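Local coordinates for protein NUDIX hydrolase (Nitrosomonas europaea, PDB 2B0V) that probably hydrolyses nucleoside di- and triphosphates, and perhaps thiamine diphosphate, as a magnesium-dependent member of the NudJ group of Nudix hydrolases, at residues 8-13 and 82-87; 34-39 and 123-128; 65-70 and 90-95; 24-29 and 104-109; 15-20 and 109-114. One frame throughout, in Å; residues are numbered along the deposited sequence. Where two conformers were deposited one is given.

Contact 1: residues 8-13 and 82-87; sequences NVTVAA and TTYLRF
Asn-8 to Val-11 pair with Tyr-84 to Phe-87 as parallel strands in the mixed sheet of the Nudix fold. The backbone bonds all use Asn-8, Thr-10 and Ala-12 on one strand. Thr-10 uses both its N and its O: N donates to Leu-85 O at 2.9 Å, and O accepts from Phe-87 N. Val-9 CG1 lies 3.8 Å from Phe-87 CE2, with Val-11 and Leu-85 on the same apolar face. Phe-87 also reaches helix 48-60. The other face holds Tyr-84, Thr-10 and Arg-86. Thr-10 CG2 sits 3.7 Å from Tyr-84 CD1. The Arg-86 chain bends at chi3 (-106°), which places NE. Ala-12 CB lies over the centre of one guanidinium face, 3.4 Å from Arg-86 CZ. Water 1 bridges Arg-86 NE and Thr-10 OG1, accepting from NE at 3.0 Å. NH1 and NH2 bond to Gln-37 OE1 and Asn-36 OD1. A leucine in place of Arg-86 would probably leave both amide oxygens without these donors and water 1 less firmly held. The chemistry implies two unlike faces: an apolar one toward the helix, and one where a buried cation is held by neutral amide oxygens and a water.

Contact 2: residues 34-39 and 123-128; sequences KLNQPA and MHRTPL. With EDO (1,2-ethanediol), chain D.
Arg-125 lies against Leu-35 and Asn-36, and its side chain can be followed outward. Arg-125 CB comes first, 3.6 Å from Leu-35 O and close to Asn-36 CG. Arg-125 CG, anti to the backbone N (chi1 173°), then meets Asn-36 ND2 at 3.9 Å. The Asn-36 amide and the Arg-125 guanidinium are turned 82° against each other. The arginine chain turns at chi2 (111°), which sets CD. NE packs on Pro-28. At the tip, NH1 forms a salt bridge with Glu-26 OE2. The same NH1 makes a weak bond of 3.1 Å to O1 of a 1,2-ethanediol, probably from the crystallisation liquor. Asn-36 ND2 also bonds to Glu-26 OE2, so two donors grip that one oxygen.

The backbones meet in a single bridge. Leu-35 N donates to Met-123 O at 2.9 Å, and Arg-125 N donates to Leu-35 O at 2.8 Å. Leu-35 and His-124 extend in the same direction as neighbours, their CD2 atoms 3.9 Å apart. Water 2 links Lys-34 NZ to His-124 O, and water 3 links Asn-36 OD1 to Thr-126 OG1. Thr-126 OG1 also accepts from Leu-128 N, a capping bond at the start of helix 128-137. The loop is thus joined to strand 34-36, which pairs with strand 20-26 as well, while His-124, Asn-36 and Gln-37 rest on helix 128-137.

Contact 3: residues 65-70 and 90-95; sequences LPEVLT and SGQVVS
Ser-90 stands opposite two residues, Glu-67 and Val-68: a classic beta bulge in the hairpin of strands 62-77 and 82-96. The tight part is here. Ser-90 O accepts from two backbone donors, Glu-67 N at 2.8 Å and Val-68 N at 3.2 Å. Ser-90 N returns a bond to Val-68 O. Ser-90 CB touches Val-68 CG2 and Thr-70 CG2, each 3.7 Å away. Gly-91 comes close to the other strand, with its CA 3.2 Å from Leu-65 O. A CB on Gly-91 would run into that oxygen and into Pro-66 CA.

The looser side is polar and faces solvent. Gln-92 NE2 donates to Glu-67 OE2 at 2.8 Å with an angle of 167° at the hydrogen. The carboxylate oxygen is met from above its plane, while the acceptor lies in the amide plane of Gln-92. Glu-67 OE1 takes a bond from water 4, which also meets Ser-90 OG. Further out, Leu-65 CB touches Val-94 CG1 at 3.9 Å, a thin apolar contact. The chemistry implies that the backbone carries most of the pairing. The Glu-67 charge is likely to be eased by one amide and one water, and neither segment, 65-70 or 90-95, supplies a cation.

Contact 4: residues 24-29 and 104-109; sequences VEEIPR and TGIVRA
Val-24 to Glu-26 and Ile-106 to Ala-109 run antiparallel, with their axes at 166° and 4.6 Å apart at the closest. A classic beta bulge breaks the register in this part of the Nudix sheet, where Glu-25 is matched by two residues, Val-107 and Arg-108. Glu-25 O takes Val-107 N at 2.7 Å and, weakly, Arg-108 N. Glu-25 N donates to Arg-108 O at 2.9 Å. Gly-105 precedes the bulge with a positive phi (108°), where a CB would press on the preceding carbonyl oxygen.

On one face, Glu-25 and Arg-108 form a salt bridge, OE1 to NH1 at 2.8 Å. NH1 comes in nearly along the C-O axis of OE1, and the carboxylate and guanidinium planes stand 72° apart. Val-107 CG1 lies over one face of this guanidinium. Arg-108 was modelled in two conformers; the bridge is described for one of them and is less certain for that reason. An alanine in place of Glu-25 would probably leave Arg-108 NH1 without its carboxylate mate and the guanidinium more able to turn.

Past the strand, Ile-27 N donates to Gly-105 O at 2.8 Å, and Ile-27 CG1 packs on Val-107 CG2. The other face is mostly apolar. Val-24 CG1 touches Ala-109 CB at 3.9 Å. Val-24 and Ile-106 also rest on helix 48-60, which carries most of the Nudix box. The Glu-26 carboxylate is taken up by Arg-125 and Asn-36. Ile-106 CD1 touches both neighbours across the strand pair, 4.1 Å from Val-24 CB and 4.0 Å from Glu-26 CB.

Contact 5: residues 15-20 and 109-114; sequences IEQDDK and AAWFSI
Trp-111 meets Ile-15, Gln-17 and Lys-20 at the tip of the beta hairpin formed by strands 8-17 and 20-26. A type I' turn from Gln-17 to Lys-20 closes the hairpin, with Gln-17 N bonded to Lys-20 O and Lys-20 N bonded to Gln-17 O. The indole is set with CG anti to the Trp-111 carbonyl carbon (chi1 -65°), its six-membered ring toward the turn. Lys-20 O lies near the ring plane at its edge, 3.6 Å from Trp-111 CE3. Ile-15 and Trp-111 cross at about a right angle, with Ile-15 CG2 3.8 Å from Trp-111 CH2. Gln-17 comes obliquely. Its CB is 3.6 Å from Trp-111 CZ3 and its OE1 is 3.5 Å from Trp-111 CH2, while the amide and indole planes stand 70° apart. Val-93 of strand 82-96 touches all three of Ile-15, Gln-17 and Trp-111.

No direct hydrogen bond crosses between the two segments. Lys-20 CA gives a CA-H...O contact to Phe-112 O. Ser-113 is the N-cap of helix 114-119, and its N bonds to Glu-116. Glu-16 OE1 bonds to Tyr-136 OH. Within the turn, Asp-19 N donates to Glu-16 OE2 at 2.9 Å, using the anti lone pair of that oxygen.

In the fold
All five contacts reach one mixed sheet. Contact 2 is the buried one, contact 5 lies at the surface, and contacts 1, 3 and 4 are partly buried. Strand 82-96 serves contacts 1 and 3, pairing parallel in the first and antiparallel in the second. Strand 106-113 serves contacts 4 and 5, which share Ala-109. Contacts 3 and 4 each carry a classic bulge, yet they sit on opposite sides of the chain's centre. The buried Arg-86 joins contact 1 to the amide oxygens of contact 2; a salt bridge from Arg-125 joins contact 2 to Glu-26 of contact 4. Contacts 3 and 5 meet mainly by packing of Val-93.

Contact 1: residues 8-13 and 82-87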
# COMPACT_ATOMS: atom_id res chain seq x y z
N ASN A 8 -6.51 -13.68 -2.95
CA ASN A 8 -6.76 -12.36 -3.54
C ASN A 8 -5.46 -11.59 -3.71
O ASN A 8 -4.73 -11.40 -2.74
CB ASN A 8 -7.73 -11.57 -2.70
CG ASN A 8 -9.10 -12.20 -2.69
OD1 ASN A 8 -9.92 -11.90 -3.56
ND2 ASN A 8 -9.33 -13.13 -1.78
N VAL A 9 -5.20 -11.10 -4.91
CA VAL A 9 -3.95 -10.38 -5.16
C VAL A 9 -4.16 -8.91 -4.86
O VAL A 9 -5.12 -8.27 -5.35
CB VAL A 9 -3.46 -10.59 -6.60
CG1 VAL A 9 -2.21 -9.73 -6.87
CG2 VAL A 9 -3.16 -12.10 -6.81
N THR A 10 -3.28 -8.38 -4.02
CA THR A 10 -3.42 -6.99 -3.59
C THR A 10 -2.06 -6.33 -3.81
O THR A 10 -1.02 -7.00 -4.00
CB THR A 10 -3.78 -6.83 -2.09
OG1 THR A 10 -2.77 -7.47 -1.30
CG2 THR A 10 -5.16 -7.50 -1.80
N VAL A 11 -2.06 -5.01 -3.70
CA VAL A 11 -0.82 -4.24 -3.84
C VAL A 11 -0.76 -3.19 -2.73
O VAL A 11 -1.80 -2.80 -2.18
CB VAL A 11 -0.76 -3.51 -5.20
CG1 VAL A 11 -0.67 -4.52 -6.32
CG2 VAL A 11 -1.99 -2.57 -5.35
N ALA A 12 0.44 -2.76 -2.38
CA ALA A 12 0.61 -1.75 -1.36
C ALA A 12 1.89 -0.99 -1.62
O ALA A 12 2.82 -1.53 -2.21
CB ALA A 12 0.67 -2.41 0.01
N ALA A 13 1.93 0.29 -1.23
CA ALA A 13 3.08 1.15 -1.48
C ALA A 13 3.68 1.64 -0.19
O ALA A 13 2.96 2.20 0.66
CB ALA A 13 2.63 2.38 -2.32
N THR A 82 -10.06 -14.80 4.57
CA THR A 82 -9.59 -14.53 3.22
C THR A 82 -8.06 -14.55 3.12
O THR A 82 -7.37 -13.93 3.94
CB THR A 82 -10.10 -13.17 2.72
OG1 THR A 82 -11.53 -13.13 2.82
CG2 THR A 82 -9.66 -12.94 1.26
N THR A 83 -7.55 -15.26 2.12
CA THR A 83 -6.10 -15.33 1.85
C THR A 83 -5.70 -14.27 0.84
O THR A 83 -6.37 -14.06 -0.17
CB THR A 83 -5.65 -16.74 1.38
OG1 THR A 83 -6.01 -17.69 2.39
CG2 THR A 83 -4.14 -16.82 1.21
N TYR A 84 -4.59 -13.62 1.13
CA TYR A 84 -4.13 -12.51 0.32
C TYR A 84 -2.71 -12.76 -0.13
O TYR A 84 -1.95 -13.43 0.58
CB TYR A 84 -4.13 -11.22 1.14
CG TYR A 84 -5.49 -10.75 1.56
CD1 TYR A 84 -6.27 -9.97 0.70
CD2 TYR A 84 -6.00 -11.09 2.81
CE1 TYR A 84 -7.56 -9.53 1.10
CE2 TYR A 84 -7.28 -10.65 3.22
CZ TYR A 84 -8.04 -9.88 2.36
OH TYR A 84 -9.29 -9.47 2.77
N LEU A 85 -2.39 -12.22 -1.30
CA LEU A 85 -1.03 -12.15 -1.77
C LEU A 85 -0.74 -10.67 -2.07
O LEU A 85 -1.22 -10.12 -3.08
CB LEU A 85 -0.88 -13.02 -3.04
CG LEU A 85 0.53 -13.25 -3.53
CD1 LEU A 85 1.42 -13.99 -2.51
CD2 LEU A 85 0.43 -14.05 -4.85
N ARG A 86 0.02 -10.03 -1.17
CA ARG A 86 0.22 -8.59 -1.22
C ARG A 86 1.57 -8.28 -1.81
O ARG A 86 2.60 -8.57 -1.19
CB ARG A 86 0.17 -7.98 0.18
CG ARG A 86 0.55 -6.47 0.20
CD ARG A 86 0.70 -5.95 1.68
NE ARG A 86 -0.46 -5.12 2.06
CZ ARG A 86 -0.44 -4.04 2.82
NH1 ARG A 86 0.67 -3.57 3.36
NH2 ARG A 86 -1.58 -3.38 3.02
N PHE A 87 1.58 -7.70 -3.01
CA PHE A 87 2.85 -7.24 -3.62
C PHE A 87 3.10 -5.84 -3.16
O PHE A 87 2.28 -4.98 -3.44
CB PHE A 87 2.70 -7.19 -5.13
CG PHE A 87 2.66 -8.57 -5.78
CD1 PHE A 87 3.79 -9.06 -6.46
CD2 PHE A 87 1.49 -9.36 -5.69
CE1 PHE A 87 3.76 -10.35 -7.04
CE2 PHE A 87 1.45 -10.66 -6.27
CZ PHE A 87 2.58 -11.15 -6.95
O HOH W 1 -3.22 -5.88 1.20

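Contact 2: residues 34-39 and 123-128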
# COMPACT_ATOMS: atom_id res chain seq x y z
N LYS A 34 -8.72 2.73 10.73
CA LYS A 34 -7.54 1.89 10.68
C LYS A 34 -6.45 2.64 9.92
O LYS A 34 -6.75 3.48 9.06
CB LYS A 34 -7.83 0.55 9.97
CG LYS A 34 -8.93 -0.31 10.62
CD LYS A 34 -8.52 -0.76 12.04
CE LYS A 34 -9.65 -1.53 12.71
NZ LYS A 34 -9.24 -2.05 14.06
N LEU A 35 -5.21 2.36 10.26
CA LEU A 35 -4.04 2.89 9.52
C LEU A 35 -3.49 1.82 8.55
O LEU A 35 -3.39 0.63 8.89
CB LEU A 35 -2.95 3.22 10.54
CG LEU A 35 -1.77 4.04 10.04
CD1 LEU A 35 -2.25 5.46 9.67
CD2 LEU A 35 -0.67 4.06 11.14
N ASN A 36 -3.09 2.25 7.36
CA ASN A 36 -2.63 1.30 6.35
C ASN A 36 -1.74 2.00 5.33
O ASN A 36 -1.78 3.23 5.20
CB ASN A 36 -3.85 0.68 5.63
CG ASN A 36 -3.54 -0.64 4.88
OD1 ASN A 36 -2.46 -1.20 4.96
ND2 ASN A 36 -4.56 -1.15 4.18
N GLN A 37 -0.91 1.26 4.60
CA GLN A 37 -0.34 1.82 3.38
C GLN A 37 -1.46 2.10 2.36
O GLN A 37 -2.52 1.45 2.44
CB GLN A 37 0.62 0.81 2.73
CG GLN A 37 2.00 0.74 3.34
CD GLN A 37 1.99 -0.11 4.63
OE1 GLN A 37 1.16 -1.03 4.80
NE2 GLN A 37 2.95 0.16 5.50
N PRO A 38 -1.23 3.01 1.39
CA PRO A 38 -2.09 3.06 0.21
C PRO A 38 -2.06 1.67 -0.43
O PRO A 38 -0.97 1.13 -0.66
CB PRO A 38 -1.34 4.05 -0.70
CG PRO A 38 -0.67 4.95 0.24
CD PRO A 38 -0.11 3.95 1.29
N ALA A 39 -3.21 1.05 -0.63
CA ALA A 39 -3.22 -0.40 -0.96
C ALA A 39 -4.57 -0.74 -1.50
O ALA A 39 -5.50 0.01 -1.31
CB ALA A 39 -2.99 -1.27 0.30
N MSE A 123 -4.34 -0.00 15.91
CA MSE A 123 -5.31 0.40 14.86
C MSE A 123 -4.75 0.14 13.45
O MSE A 123 -5.35 0.54 12.46
CB MSE A 123 -5.79 1.85 15.03
CG MSE A 123 -4.72 2.88 14.87
SE MSE A 123 -5.41 4.71 15.10
CE MSE A 123 -6.01 4.94 13.29
N HIS A 124 -3.61 -0.56 13.35
CA HIS A 124 -3.15 -0.95 12.00
C HIS A 124 -4.18 -1.89 11.38
O HIS A 124 -4.73 -2.78 12.06
CB HIS A 124 -1.82 -1.66 12.06
CG HIS A 124 -0.67 -0.78 12.40
ND1 HIS A 124 0.63 -1.23 12.35
CD2 HIS A 124 -0.62 0.51 12.80
CE1 HIS A 124 1.44 -0.27 12.74
NE2 HIS A 124 0.71 0.80 13.01
N ARG A 125 -4.40 -1.72 10.08
CA ARG A 125 -5.35 -2.58 9.39
C ARG A 125 -4.98 -4.08 9.49
O ARG A 125 -5.84 -4.92 9.73
CB ARG A 125 -5.54 -2.13 7.94
CG ARG A 125 -6.38 -3.06 7.11
CD ARG A 125 -7.67 -2.43 6.75
NE ARG A 125 -8.57 -3.26 5.93
CZ ARG A 125 -8.86 -3.03 4.64
NH1 ARG A 125 -8.30 -2.01 3.97
NH2 ARG A 125 -9.73 -3.84 4.00
N THR A 126 -3.71 -4.39 9.32
CA THR A 126 -3.23 -5.79 9.42
C THR A 126 -1.81 -5.76 9.97
O THR A 126 -1.20 -4.69 10.00
CB THR A 126 -3.15 -6.49 8.03
OG1 THR A 126 -2.08 -5.92 7.28
CG2 THR A 126 -4.49 -6.39 7.22
N PRO A 127 -1.28 -6.93 10.39
CA PRO A 127 0.12 -7.00 10.79
C PRO A 127 1.11 -6.61 9.69
O PRO A 127 2.29 -6.30 9.99
CB PRO A 127 0.28 -8.47 11.20
CG PRO A 127 -1.08 -8.90 11.58
CD PRO A 127 -1.93 -8.24 10.53
N LEU A 128 0.65 -6.59 8.43
CA LEU A 128 1.53 -6.25 7.31
C LEU A 128 1.91 -4.78 7.23
O LEU A 128 2.92 -4.41 6.59
CB LEU A 128 0.93 -6.70 5.98
CG LEU A 128 0.52 -8.16 5.82
CD1 LEU A 128 0.31 -8.34 4.33
CD2 LEU A 128 1.56 -9.15 6.39
C1 EDO D . -7.66 -0.08 0.33
O1 EDO D . -7.05 -1.02 1.27
C2 EDO D . -8.51 -0.69 -0.80
O2 EDO D . -8.61 0.13 -2.01
O HOH W 2 -6.60 -3.23 14.09
O HOH W 3 -2.72 -3.94 5.71

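Contact 3: residues 65-70 and 90-95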
# COMPACT_ATOMS: atom_id res chain seq x y z
N LEU A 65 5.66 6.97 -8.54
CA LEU A 65 6.69 6.41 -9.42
C LEU A 65 7.31 5.19 -8.73
O LEU A 65 8.14 5.35 -7.85
CB LEU A 65 7.77 7.47 -9.65
CG LEU A 65 8.76 7.29 -10.80
CD1 LEU A 65 8.10 7.61 -12.14
CD2 LEU A 65 9.95 8.25 -10.59
N PRO A 66 6.87 3.98 -9.12
CA PRO A 66 7.45 2.81 -8.45
C PRO A 66 8.92 2.67 -8.78
O PRO A 66 9.37 3.01 -9.92
CB PRO A 66 6.63 1.61 -9.00
CG PRO A 66 5.43 2.25 -9.67
CD PRO A 66 5.88 3.62 -10.15
N GLU A 67 9.69 2.22 -7.79
CA GLU A 67 11.13 2.06 -7.99
C GLU A 67 11.62 0.61 -7.81
O GLU A 67 12.47 0.15 -8.55
CB GLU A 67 11.88 2.99 -7.05
CG GLU A 67 11.55 4.49 -7.35
CD GLU A 67 12.25 5.45 -6.40
OE1 GLU A 67 12.10 5.33 -5.17
OE2 GLU A 67 12.92 6.37 -6.90
N VAL A 68 11.14 -0.04 -6.73
CA VAL A 68 11.52 -1.43 -6.36
C VAL A 68 10.34 -2.18 -5.78
O VAL A 68 9.38 -1.57 -5.27
CB VAL A 68 12.65 -1.47 -5.29
CG1 VAL A 68 13.97 -0.91 -5.84
CG2 VAL A 68 12.24 -0.77 -3.98
N LEU A 69 10.46 -3.51 -5.83
CA LEU A 69 9.61 -4.41 -5.06
C LEU A 69 10.28 -4.56 -3.70
O LEU A 69 11.52 -4.73 -3.63
CB LEU A 69 9.57 -5.76 -5.76
CG LEU A 69 8.73 -6.84 -5.14
CD1 LEU A 69 7.24 -6.49 -5.37
CD2 LEU A 69 9.14 -8.16 -5.84
N THR A 70 9.50 -4.51 -2.64
CA THR A 70 10.08 -4.71 -1.31
C THR A 70 9.73 -6.05 -0.68
O THR A 70 10.47 -6.51 0.21
CB THR A 70 9.71 -3.59 -0.32
OG1 THR A 70 8.28 -3.50 -0.22
CG2 THR A 70 10.27 -2.25 -0.80
N SER A 90 8.20 0.02 -3.20
CA SER A 90 8.60 1.35 -2.72
C SER A 90 8.82 2.26 -3.94
O SER A 90 9.19 1.79 -5.04
CB SER A 90 9.89 1.24 -1.88
OG SER A 90 10.32 2.52 -1.47
N GLY A 91 8.58 3.54 -3.73
CA GLY A 91 8.83 4.50 -4.79
C GLY A 91 8.63 5.91 -4.29
O GLY A 91 8.46 6.15 -3.08
N GLN A 92 8.68 6.84 -5.24
CA GLN A 92 8.46 8.25 -4.94
C GLN A 92 7.06 8.71 -5.26
O GLN A 92 6.41 8.18 -6.18
CB GLN A 92 9.38 9.09 -5.78
CG GLN A 92 10.86 8.83 -5.60
CD GLN A 92 11.69 9.72 -6.52
OE1 GLN A 92 11.53 10.95 -6.50
NE2 GLN A 92 12.55 9.12 -7.34
N VAL A 93 6.64 9.76 -4.56
CA VAL A 93 5.50 10.50 -5.01
C VAL A 93 6.03 11.69 -5.81
O VAL A 93 7.00 12.32 -5.41
CB VAL A 93 4.52 10.86 -3.86
CG1 VAL A 93 3.65 9.62 -3.53
CG2 VAL A 93 5.23 11.45 -2.66
N VAL A 94 5.40 11.96 -6.95
CA VAL A 94 5.92 12.94 -7.90
C VAL A 94 4.92 14.04 -8.27
O VAL A 94 5.25 14.92 -9.04
CB VAL A 94 6.39 12.27 -9.20
CG1 VAL A 94 7.52 11.29 -8.91
CG2 VAL A 94 5.22 11.57 -9.91
N SER A 95 3.69 13.96 -7.76
CA SER A 95 2.74 15.10 -7.82
C SER A 95 1.68 14.96 -6.74
O SER A 95 1.44 13.88 -6.21
CB SER A 95 2.03 15.15 -9.18
OG SER A 95 1.00 14.18 -9.22
O HOH W 4 12.41 3.31 -3.19

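Contact 4: residues 24-29 and 104-109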
# COMPACT_ATOMS: atom_id res chain seq x y z
N VAL A 24 -2.55 5.95 4.99
CA VAL A 24 -3.93 6.41 5.01
C VAL A 24 -4.61 5.98 6.30
O VAL A 24 -4.33 4.89 6.81
CB VAL A 24 -4.76 5.92 3.78
CG1 VAL A 24 -4.21 6.52 2.48
CG2 VAL A 24 -4.80 4.40 3.72
N GLU A 25 -5.48 6.84 6.83
CA GLU A 25 -6.47 6.42 7.82
C GLU A 25 -7.75 6.14 7.05
O GLU A 25 -8.21 6.96 6.26
CB GLU A 25 -6.67 7.50 8.89
CG GLU A 25 -5.37 7.71 9.65
CD GLU A 25 -5.44 8.79 10.73
OE1 GLU A 25 -6.26 9.73 10.60
OE2 GLU A 25 -4.68 8.64 11.71
N GLU A 26 -8.29 4.95 7.26
CA GLU A 26 -9.39 4.45 6.43
C GLU A 26 -10.40 3.70 7.30
O GLU A 26 -10.07 3.23 8.40
CB GLU A 26 -8.86 3.53 5.32
CG GLU A 26 -8.20 2.25 5.88
CD GLU A 26 -7.46 1.48 4.80
OE1 GLU A 26 -7.19 2.08 3.71
OE2 GLU A 26 -7.15 0.29 5.05
N ILE A 27 -11.63 3.63 6.81
CA ILE A 27 -12.67 2.87 7.51
C ILE A 27 -13.08 1.76 6.54
O ILE A 27 -13.90 2.01 5.64
CB ILE A 27 -13.85 3.77 7.87
CG1 ILE A 27 -13.37 4.93 8.74
CG2 ILE A 27 -14.93 2.96 8.56
CD1 ILE A 27 -14.45 5.95 9.10
N PRO A 28 -12.50 0.55 6.70
CA PRO A 28 -12.76 -0.55 5.74
C PRO A 28 -14.16 -1.13 5.84
O PRO A 28 -14.71 -1.64 4.84
CB PRO A 28 -11.74 -1.64 6.15
CG PRO A 28 -10.79 -0.98 7.08
CD PRO A 28 -11.55 0.15 7.75
N ARG A 29 -14.73 -1.11 7.04
CA ARG A 29 -16.08 -1.60 7.26
C ARG A 29 -16.53 -0.91 8.52
O ARG A 29 -15.70 -0.41 9.29
CB ARG A 29 -16.10 -3.13 7.45
CG ARG A 29 -15.40 -3.64 8.72
CD ARG A 29 -15.17 -5.17 8.70
NE ARG A 29 -14.65 -5.62 7.40
CZ ARG A 29 -13.37 -5.59 7.03
NH1 ARG A 29 -12.43 -5.15 7.87
NH2 ARG A 29 -13.02 -6.00 5.81
N THR A 104 -13.90 6.67 -1.43
CA THR A 104 -14.78 6.67 -0.27
C THR A 104 -14.20 5.67 0.71
O THR A 104 -13.74 4.59 0.31
CB THR A 104 -16.22 6.29 -0.67
OG1 THR A 104 -16.66 7.18 -1.69
CG2 THR A 104 -17.16 6.44 0.51
N GLY A 105 -14.17 6.07 1.97
CA GLY A 105 -13.62 5.20 3.04
C GLY A 105 -12.28 5.71 3.53
O GLY A 105 -11.82 5.33 4.63
N ILE A 106 -11.63 6.55 2.73
CA ILE A 106 -10.39 7.20 3.14
C ILE A 106 -10.75 8.42 4.00
O ILE A 106 -11.44 9.35 3.54
CB ILE A 106 -9.47 7.62 1.94
CG1 ILE A 106 -9.06 6.42 1.06
CG2 ILE A 106 -8.22 8.34 2.41
CD1 ILE A 106 -8.30 5.35 1.83
N VAL A 107 -10.29 8.42 5.24
CA VAL A 107 -10.49 9.59 6.12
C VAL A 107 -9.48 10.69 5.78
O VAL A 107 -9.86 11.87 5.54
CB VAL A 107 -10.39 9.19 7.60
CG1 VAL A 107 -10.52 10.47 8.48
CG2 VAL A 107 -11.46 8.13 7.97
N ARG A 108 -8.22 10.32 5.72
CA ARG A 108 -7.17 11.24 5.29
C ARG A 108 -5.89 10.48 4.98
O ARG A 108 -5.69 9.33 5.40
CB ARG A 108 -6.94 12.37 6.31
CG ARG A 108 -6.50 11.92 7.67
CD ARG A 108 -6.48 13.10 8.68
NE ARG A 108 -7.82 13.48 9.11
CZ ARG A 108 -8.52 12.91 10.09
NH1 ARG A 108 -8.02 11.90 10.79
NH2 ARG A 108 -9.74 13.36 10.36
N ALA A 109 -5.05 11.09 4.15
CA ALA A 109 -3.73 10.52 3.88
C ALA A 109 -2.75 11.50 4.49
O ALA A 109 -2.91 12.72 4.29
CB ALA A 109 -3.50 10.39 2.36

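Contact 5: residues 15-20 and 109-114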
# COMPACT_ATOMS: atom_id res chain seq x y z
N ILE A 15 5.94 4.46 0.89
CA ILE A 15 6.39 5.76 0.37
C ILE A 15 7.03 6.51 1.54
O ILE A 15 6.33 6.96 2.43
CB ILE A 15 5.19 6.57 -0.18
CG1 ILE A 15 4.55 5.81 -1.36
CG2 ILE A 15 5.67 7.97 -0.66
CD1 ILE A 15 3.06 6.17 -1.57
N GLU A 16 8.36 6.63 1.51
CA GLU A 16 9.17 7.19 2.62
C GLU A 16 9.89 8.41 2.10
O GLU A 16 10.54 8.35 1.05
CB GLU A 16 10.21 6.16 3.09
CG GLU A 16 11.05 6.57 4.31
CD GLU A 16 12.46 6.99 3.91
OE1 GLU A 16 13.10 6.23 3.13
OE2 GLU A 16 12.91 8.09 4.35
N GLN A 17 9.77 9.51 2.82
CA GLN A 17 10.41 10.76 2.46
C GLN A 17 10.87 11.36 3.78
O GLN A 17 10.06 11.60 4.68
CB GLN A 17 9.41 11.66 1.73
CG GLN A 17 9.99 12.89 1.06
CD GLN A 17 8.93 13.65 0.23
OE1 GLN A 17 8.04 13.05 -0.41
NE2 GLN A 17 9.05 14.98 0.22
N ASP A 18 12.19 11.52 3.91
CA ASP A 18 12.81 12.04 5.14
C ASP A 18 12.31 11.34 6.44
O ASP A 18 11.95 12.02 7.42
CB ASP A 18 12.62 13.57 5.25
CG ASP A 18 13.07 14.34 3.99
OD1 ASP A 18 14.04 13.94 3.28
OD2 ASP A 18 12.45 15.39 3.71
N ASP A 19 12.31 10.01 6.43
CA ASP A 19 11.99 9.18 7.62
C ASP A 19 10.51 9.26 8.04
O ASP A 19 10.16 8.82 9.12
CB ASP A 19 12.94 9.49 8.81
CG ASP A 19 14.40 9.49 8.39
OD1 ASP A 19 14.88 8.45 7.90
OD2 ASP A 19 15.06 10.55 8.51
N LYS A 20 9.66 9.77 7.15
CA LYS A 20 8.21 9.67 7.32
C LYS A 20 7.56 8.89 6.19
O LYS A 20 8.08 8.87 5.06
CB LYS A 20 7.58 11.05 7.39
CG LYS A 20 8.15 11.91 8.52
CD LYS A 20 7.29 13.09 8.74
CE LYS A 20 7.86 14.02 9.81
NZ LYS A 20 9.18 14.51 9.34
N ALA A 109 -5.05 11.09 4.15
CA ALA A 109 -3.73 10.52 3.88
C ALA A 109 -2.75 11.50 4.49
O ALA A 109 -2.91 12.72 4.29
CB ALA A 109 -3.50 10.39 2.36
N ALA A 110 -1.77 11.01 5.24
CA ALA A 110 -0.83 11.90 5.91
C ALA A 110 0.52 11.23 6.09
O ALA A 110 0.65 10.02 5.84
CB ALA A 110 -1.41 12.32 7.29
N TRP A 111 1.51 12.01 6.54
CA TRP A 111 2.87 11.49 6.72
C TRP A 111 3.13 11.16 8.17
O TRP A 111 2.92 12.05 9.03
CB TRP A 111 3.90 12.51 6.25
CG TRP A 111 3.80 12.75 4.74
CD1 TRP A 111 3.00 13.66 4.09
CD2 TRP A 111 4.55 12.08 3.73
NE1 TRP A 111 3.20 13.59 2.73
CE2 TRP A 111 4.16 12.63 2.48
CE3 TRP A 111 5.51 11.06 3.75
CZ2 TRP A 111 4.68 12.15 1.25
CZ3 TRP A 111 6.05 10.62 2.54
CH2 TRP A 111 5.64 11.19 1.32
N PHE A 112 3.59 9.93 8.45
CA PHE A 112 3.81 9.51 9.84
C PHE A 112 5.25 9.06 10.07
O PHE A 112 5.80 8.32 9.26
CB PHE A 112 2.89 8.33 10.19
CG PHE A 112 1.44 8.62 10.13
CD1 PHE A 112 0.72 8.87 11.31
CD2 PHE A 112 0.75 8.61 8.89
CE1 PHE A 112 -0.67 9.09 11.24
CE2 PHE A 112 -0.62 8.84 8.83
CZ PHE A 112 -1.32 9.09 10.00
N SER A 113 5.82 9.43 11.21
CA SER A 113 7.15 8.95 11.60
C SER A 113 7.05 7.51 12.14
O SER A 113 5.98 7.05 12.53
CB SER A 113 7.69 9.84 12.72
OG SER A 113 6.88 9.67 13.88
N ILE A 114 8.19 6.81 12.20
CA ILE A 114 8.15 5.44 12.72
C ILE A 114 7.57 5.40 14.15
O ILE A 114 6.82 4.47 14.50
CB ILE A 114 9.54 4.76 12.66
CG1 ILE A 114 9.40 3.26 12.91
CG2 ILE A 114 10.54 5.41 13.64
CD1 ILE A 114 8.54 2.59 11.91
O HOH W 5 10.63 7.62 11.26